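Local coordinates for pyrethroid hydrolase (Sphingobium faniae, PDB 5Y5R), which hydrolyses pyrethroid insecticides such as cypermethrin and permethrin, splitting the ester into a cyclopropanecarboxylic acid and an alcohol, at residues E149-G161 with L226-E238. Sequence-based numbering, arbitrary orientation.
Sequences ERLREVFMGDYPG and LPASHAPYYSMPE. With 8NL ((2-methyl-3-phenyl-phenyl)methyl (1~{S})-3-[(~{E})-2-chloranyl-3,3,3-tris(fluoranyl)prop-1-enyl]-2,2-dimethyl-cyclopropane-1-carboxylate), chain G; SO4 (sulfate ion), chain H.
Asp158 reaches across from the turn after helix 148-155 to the loop that carries His230, the histidine of the likely charge relay in this alpha/beta hydrolase, and so ties that helix, which lines the substrate pocket through Leu151 and Phe155, to the active-site loop. Followed outward, Asp158 CB lies 3.1 Å from Ala231 O and beside the CB atoms of Ala231 and Tyr234. CG stands anti to the carbonyl carbon (chi1 -69°), which sends the carboxylate toward the backbone around Ser229. There Asp158 OD1 accepts two bonds, Ser235 OG on its anti side at 2.7 Å, 26° out of the carboxylate plane, and Ser229 N through the syn lone pair. OD2 takes the amide of Ala231, the N-cap residue of helix 232-235, in an almost straight bond, although the modelled place of this oxygen is less sure. Asp158 OD1 thus holds the backbone just before His230, and OD2, less certainly, the amide just after it.

Next along the chain, Tyr159 turns its ring edge onto Tyr234: CD1 sits over the centre of that face, the planes nearly perpendicular (89°) and the centroids 5.0 Å apart. Tyr233 CE2 covers the opposite face, while the Tyr234 hydroxyl is hydrogen-bonded to His169. A leucine in place of Tyr234 would probably leave the Tyr159 edge without its aromatic face and His169 without this hydroxyl partner. Pro160 continues the packing, with CG 3.2 Å from Tyr234 O.

At the pocket end, Phe155 lays one ring face against the bound pyrethroid, with 8NL C12 3.7 Å above it, and meets His230 in an offset edge-to-face pair. The histidine ring, its ND1 bonded to Asp202, donates from His230 NE2 to the ester oxygen O of 8NL at 3.3 Å.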
loop_
_atom_site.group_PDB
_atom_site.type_symbol
_atom_site.label_atom_id
_atom_site.label_comp_id
_atom_site.label_asym_id
_atom_site.label_seq_id
_atom_site.Cartn_x
_atom_site.Cartn_y
_atom_site.Cartn_z
ATOM N N GLU A 149 -20.460 -11.532 -3.460
ATOM C CA GLU A 149 -20.290 -11.898 -2.056
ATOM C C GLU A 149 -18.892 -12.442 -1.810
ATOM O O GLU A 149 -18.298 -12.194 -0.756
ATOM C CB GLU A 149 -21.347 -12.918 -1.633
ATOM C CG GLU A 149 -21.199 -13.514 -0.208
ATOM C CD GLU A 149 -21.215 -12.461 0.919
ATOM O OE1 GLU A 149 -21.541 -11.295 0.650
ATOM O OE2 GLU A 149 -20.911 -12.810 2.082
ATOM N N ARG A 150 -18.362 -13.221 -2.758
ATOM C CA ARG A 150 -16.973 -13.656 -2.649
ATOM C C ARG A 150 -16.024 -12.464 -2.601
ATOM O O ARG A 150 -15.056 -12.459 -1.832
ATOM C CB ARG A 150 -16.622 -14.553 -3.834
ATOM C CG ARG A 150 -15.415 -15.380 -3.636
ATOM C CD ARG A 150 -15.646 -16.423 -2.580
ATOM N NE ARG A 150 -14.385 -17.057 -2.212
ATOM C CZ ARG A 150 -13.994 -17.231 -0.958
ATOM N NH1 ARG A 150 -14.795 -16.851 0.016
ATOM N NH2 ARG A 150 -12.827 -17.794 -0.687
ATOM N N LEU A 151 -16.269 -11.453 -3.444
ATOM C CA LEU A 151 -15.414 -10.274 -3.454
ATOM C C LEU A 151 -15.451 -9.575 -2.116
ATOM O O LEU A 151 -14.412 -9.117 -1.622
ATOM C CB LEU A 151 -15.835 -9.283 -4.543
ATOM C CG LEU A 151 -15.606 -9.640 -5.998
ATOM C CD1 LEU A 151 -16.291 -8.604 -6.912
ATOM C CD2 LEU A 151 -14.098 -9.716 -6.256
ATOM N N ARG A 152 -16.651 -9.457 -1.531
ATOM C CA ARG A 152 -16.805 -8.784 -0.243
ATOM C C ARG A 152 -16.118 -9.557 0.871
ATOM O O ARG A 152 -15.321 -8.993 1.642
ATOM C CB ARG A 152 -18.281 -8.630 0.117
ATOM C CG ARG A 152 -18.482 -7.793 1.406
ATOM C CD ARG A 152 -19.817 -8.080 2.059
ATOM N NE ARG A 152 -19.979 -9.443 2.587
ATOM C CZ ARG A 152 -19.545 -9.840 3.791
ATOM N NH1 ARG A 152 -18.934 -8.975 4.595
ATOM N NH2 ARG A 152 -19.764 -11.076 4.219
ATOM N N GLU A 153 -16.424 -10.854 0.977
ATOM C CA GLU A 153 -15.905 -11.601 2.115
ATOM C C GLU A 153 -14.400 -11.766 2.046
ATOM O O GLU A 153 -13.782 -12.002 3.089
ATOM C CB GLU A 153 -16.549 -12.973 2.264
ATOM C CG GLU A 153 -16.420 -13.873 1.101
ATOM C CD GLU A 153 -17.367 -15.050 1.184
ATOM O OE1 GLU A 153 -18.344 -15.025 1.966
ATOM O OE2 GLU A 153 -17.102 -16.039 0.495
ATOM N N VAL A 154 -13.811 -11.697 0.849
ATOM C CA VAL A 154 -12.358 -11.844 0.668
ATOM C C VAL A 154 -11.622 -10.526 0.898
ATOM O O VAL A 154 -10.633 -10.472 1.642
ATOM C CB VAL A 154 -12.050 -12.427 -0.726
ATOM C CG1 VAL A 154 -10.624 -12.335 -1.058
ATOM C CG2 VAL A 154 -12.482 -13.886 -0.800
ATOM N N PHE A 155 -12.041 -9.462 0.206
ATOM C CA PHE A 155 -11.355 -8.180 0.264
ATOM C C PHE A 155 -11.933 -7.173 1.253
ATOM O O PHE A 155 -11.183 -6.311 1.704
ATOM C CB PHE A 155 -11.368 -7.522 -1.111
ATOM C CG PHE A 155 -10.526 -8.213 -2.137
ATOM C CD1 PHE A 155 -9.179 -7.920 -2.247
ATOM C CD2 PHE A 155 -11.096 -9.140 -3.022
ATOM C CE1 PHE A 155 -8.407 -8.507 -3.223
ATOM C CE2 PHE A 155 -10.310 -9.767 -3.991
ATOM C CZ PHE A 155 -8.962 -9.434 -4.090
HETATM N N MSE A 156 -13.245 -7.185 1.515
HETATM C CA MSE A 156 -13.944 -6.126 2.302
HETATM C C MSE A 156 -14.592 -6.671 3.580
HETATM O O MSE A 156 -15.556 -6.104 4.118
HETATM C CB MSE A 156 -15.046 -5.445 1.473
HETATM C CG MSE A 156 -14.623 -4.795 0.144
HETATM SE SE MSE A 156 -16.131 -4.701 -1.152
HETATM C CE MSE A 156 -15.538 -6.169 -2.367
ATOM N N GLY A 157 -14.094 -7.810 4.045
ATOM C CA GLY A 157 -14.607 -8.408 5.258
ATOM C C GLY A 157 -14.396 -7.559 6.497
ATOM O O GLY A 157 -15.079 -7.774 7.501
ATOM N N ASP A 158 -13.389 -6.679 6.479
ATOM C CA ASP A 158 -13.078 -5.775 7.584
ATOM C C ASP A 158 -13.988 -4.560 7.656
ATOM O O ASP A 158 -13.827 -3.763 8.595
ATOM C CB ASP A 158 -11.636 -5.288 7.520
ATOM C CG ASP A 158 -10.635 -6.387 7.813
ATOM O OD1 ASP A 158 -10.280 -6.568 9.002
ATOM O OD2 ASP A 158 -10.194 -7.053 6.862
ATOM N N TYR A 159 -14.873 -4.338 6.664
ATOM C CA TYR A 159 -15.676 -3.116 6.695
ATOM C C TYR A 159 -16.680 -3.195 7.845
ATOM O O TYR A 159 -17.438 -4.174 7.928
ATOM C CB TYR A 159 -16.410 -2.880 5.365
ATOM C CG TYR A 159 -17.020 -1.485 5.304
ATOM C CD1 TYR A 159 -16.213 -0.366 5.147
ATOM C CD2 TYR A 159 -18.380 -1.287 5.470
ATOM C CE1 TYR A 159 -16.731 0.907 5.112
ATOM C CE2 TYR A 159 -18.920 -0.012 5.444
ATOM C CZ TYR A 159 -18.093 1.082 5.263
ATOM O OH TYR A 159 -18.605 2.355 5.242
ATOM N N PRO A 160 -16.734 -2.181 8.731
ATOM C CA PRO A 160 -17.712 -2.240 9.820
ATOM C C PRO A 160 -19.159 -2.327 9.311
ATOM O O PRO A 160 -19.481 -1.884 8.256
ATOM C CB PRO A 160 -17.481 -0.936 10.580
ATOM C CG PRO A 160 -16.169 -0.437 10.151
ATOM C CD PRO A 160 -15.962 -0.933 8.756
ATOM N N GLY A 161 -20.035 -2.900 10.093
ATOM C CA GLY A 161 -21.402 -3.049 9.634
ATOM C C GLY A 161 -21.428 -3.936 8.414
ATOM O O GLY A 161 -21.199 -5.122 8.537
ATOM N N LEU A 226 -1.222 -6.992 13.681
ATOM C CA LEU A 226 -2.601 -6.646 13.966
ATOM C C LEU A 226 -3.480 -7.859 13.712
ATOM O O LEU A 226 -3.227 -8.599 12.753
ATOM C CB LEU A 226 -3.074 -5.506 13.067
ATOM C CG LEU A 226 -2.405 -4.148 13.100
ATOM C CD1 LEU A 226 -3.176 -3.251 12.121
ATOM C CD2 LEU A 226 -2.385 -3.563 14.511
ATOM N N PRO A 227 -4.554 -8.117 14.584
ATOM C CA PRO A 227 -5.463 -9.261 14.384
ATOM C C PRO A 227 -6.598 -8.967 13.396
ATOM O O PRO A 227 -7.779 -9.080 13.726
ATOM C CB PRO A 227 -5.988 -9.498 15.801
ATOM C CG PRO A 227 -6.015 -8.104 16.406
ATOM C CD PRO A 227 -4.912 -7.318 15.770
ATOM N N ALA A 228 -6.241 -8.622 12.155
ATOM C CA ALA A 228 -7.195 -8.150 11.150
ATOM C C ALA A 228 -7.036 -8.904 9.825
ATOM O O ALA A 228 -5.981 -9.465 9.536
ATOM C CB ALA A 228 -7.006 -6.665 10.894
ATOM N N SER A 229 -8.068 -8.852 8.980
ATOM C CA SER A 229 -7.895 -9.383 7.629
ATOM C C SER A 229 -7.407 -8.265 6.726
ATOM O O SER A 229 -6.676 -7.387 7.192
ATOM C CB SER A 229 -9.159 -10.048 7.069
ATOM O OG SER A 229 -10.312 -9.247 7.167
ATOM N N HIS A 230 -7.803 -8.282 5.442
ATOM C CA HIS A 230 -7.084 -7.525 4.417
ATOM C C HIS A 230 -7.052 -6.013 4.656
ATOM O O HIS A 230 -6.128 -5.338 4.194
ATOM C CB HIS A 230 -7.692 -7.790 3.028
ATOM C CG HIS A 230 -6.833 -7.280 1.913
ATOM N ND1 HIS A 230 -5.479 -7.539 1.850
ATOM C CD2 HIS A 230 -7.101 -6.442 0.887
ATOM C CE1 HIS A 230 -4.963 -6.933 0.798
ATOM N NE2 HIS A 230 -5.921 -6.243 0.206
ATOM N N ALA A 231 -8.038 -5.449 5.346
ATOM C CA ALA A 231 -8.198 -3.992 5.397
ATOM C C ALA A 231 -8.283 -3.492 6.837
ATOM O O ALA A 231 -9.368 -3.151 7.328
ATOM C CB ALA A 231 -9.425 -3.568 4.588
ATOM N N PRO A 232 -7.156 -3.432 7.548
ATOM C CA PRO A 232 -7.219 -2.959 8.941
ATOM C C PRO A 232 -7.725 -1.518 9.054
ATOM O O PRO A 232 -8.258 -1.136 10.104
ATOM C CB PRO A 232 -5.762 -3.092 9.424
ATOM C CG PRO A 232 -5.062 -3.925 8.406
ATOM C CD PRO A 232 -5.771 -3.676 7.110
ATOM N N TYR A 233 -7.553 -0.693 8.015
ATOM C CA TYR A 233 -8.071 0.687 8.068
ATOM C C TYR A 233 -9.598 0.745 8.151
ATOM O O TYR A 233 -10.153 1.807 8.484
ATOM C CB TYR A 233 -7.594 1.513 6.858
ATOM C CG TYR A 233 -7.791 0.846 5.511
ATOM C CD1 TYR A 233 -6.817 -0.005 4.986
ATOM C CD2 TYR A 233 -8.940 1.067 4.766
ATOM C CE1 TYR A 233 -6.994 -0.616 3.791
ATOM C CE2 TYR A 233 -9.121 0.466 3.560
ATOM C CZ TYR A 233 -8.149 -0.360 3.068
ATOM O OH TYR A 233 -8.341 -0.966 1.881
ATOM N N TYR A 234 -10.289 -0.349 7.841
ATOM C CA TYR A 234 -11.721 -0.446 8.104
ATOM C C TYR A 234 -12.039 -1.015 9.482
ATOM O O TYR A 234 -12.996 -0.579 10.118
ATOM C CB TYR A 234 -12.413 -1.302 7.047
ATOM C CG TYR A 234 -12.546 -0.703 5.665
ATOM C CD1 TYR A 234 -12.551 0.677 5.446
ATOM C CD2 TYR A 234 -12.671 -1.552 4.556
ATOM C CE1 TYR A 234 -12.672 1.203 4.124
ATOM C CE2 TYR A 234 -12.802 -1.063 3.278
ATOM C CZ TYR A 234 -12.805 0.280 3.041
ATOM O OH TYR A 234 -12.914 0.668 1.729
ATOM N N SER A 235 -11.322 -2.038 9.947
ATOM C CA SER A 235 -11.785 -2.718 11.154
ATOM C C SER A 235 -11.160 -2.203 12.440
ATOM O O SER A 235 -11.806 -2.316 13.481
ATOM C CB SER A 235 -11.566 -4.230 11.065
ATOM O OG SER A 235 -10.234 -4.498 10.766
HETATM N N MSE A 236 -9.943 -1.656 12.418
HETATM C CA MSE A 236 -9.384 -1.074 13.656
HETATM C C MSE A 236 -8.565 0.188 13.402
HETATM O O MSE A 236 -7.360 0.231 13.667
HETATM C CB MSE A 236 -8.527 -2.121 14.374
HETATM C CG MSE A 236 -7.699 -2.929 13.395
HETATM SE SE MSE A 236 -6.839 -4.496 14.246
HETATM C CE MSE A 236 -8.269 -5.744 14.354
ATOM N N PRO A 237 -9.231 1.225 12.903
ATOM C CA PRO A 237 -8.518 2.480 12.618
ATOM C C PRO A 237 -7.770 3.037 13.812
ATOM O O PRO A 237 -6.692 3.612 13.633
ATOM C CB PRO A 237 -9.648 3.440 12.194
ATOM C CG PRO A 237 -10.876 2.864 12.818
ATOM C CD PRO A 237 -10.689 1.362 12.754
ATOM N N GLU A 238 -8.332 2.897 15.016
ATOM C CA GLU A 238 -7.713 3.437 16.233
ATOM C C GLU A 238 -6.379 2.754 16.527
ATOM O O GLU A 238 -5.350 3.420 16.703
ATOM C CB GLU A 238 -8.670 3.243 17.404
ATOM C CG GLU A 238 -9.913 4.136 17.445
ATOM C CD GLU A 238 -9.631 5.525 17.989
ATOM O OE1 GLU A 238 -8.441 5.858 18.203
ATOM O OE2 GLU A 238 -10.605 6.283 18.224
HETATM C C 8NL G . -8.658 -4.897 -4.821
HETATM C C8 8NL G . -12.542 -3.740 -4.640
HETATM C C9 8NL G . -13.576 -3.905 -5.556
HETATM C C10 8NL G . -13.815 -5.148 -6.127
HETATM C C11 8NL G . -12.982 -6.193 -5.736
HETATM C C12 8NL G . -11.952 -6.008 -4.813
HETATM C C13 8NL G . -6.738 -4.173 -2.574
HETATM O O 8NL G . -6.061 -5.392 -2.963
HETATM CL CL 8NL G . -2.773 -10.464 -6.776
HETATM C C21 8NL G . -3.251 -8.913 -6.082
HETATM C C22 8NL G . -4.339 -8.138 -6.787
HETATM F F2 8NL G . -5.443 -8.235 -6.068
HETATM F F1 8NL G . -4.034 -6.870 -6.980
HETATM F F 8NL G . -4.518 -8.698 -7.965
HETATM C C20 8NL G . -2.691 -8.493 -4.947
HETATM C C16 8NL G . -3.049 -7.156 -4.336
HETATM C C17 8NL G . -2.492 -7.177 -2.917
HETATM C C18 8NL G . -1.330 -6.290 -3.340
HETATM C C19 8NL G . -2.082 -8.578 -2.437
HETATM C C15 8NL G . -4.012 -6.964 -3.169
HETATM C C14 8NL G . -4.597 -5.549 -3.204
HETATM O O1 8NL G . -3.880 -4.588 -3.488
HETATM C C2 8NL G . -8.271 -4.187 -2.461
HETATM C C3 8NL G . -8.789 -3.806 -1.229
HETATM C C4 8NL G . -10.160 -3.768 -0.981
HETATM C C5 8NL G . -11.060 -4.078 -1.997
HETATM C C6 8NL G . -10.603 -4.468 -3.250
HETATM C C1 8NL G . -9.199 -4.509 -3.484
HETATM C C7 8NL G . -11.699 -4.769 -4.259
HETATM S S SO4 H . -10.241 0.161 17.027
HETATM O O1 SO4 H . -10.635 1.132 16.012
HETATM O O2 SO4 H . -8.779 -0.003 16.974
HETATM O O3 SO4 H . -10.973 -1.071 16.784
HETATM O O4 SO4 H . -10.600 0.648 18.367
#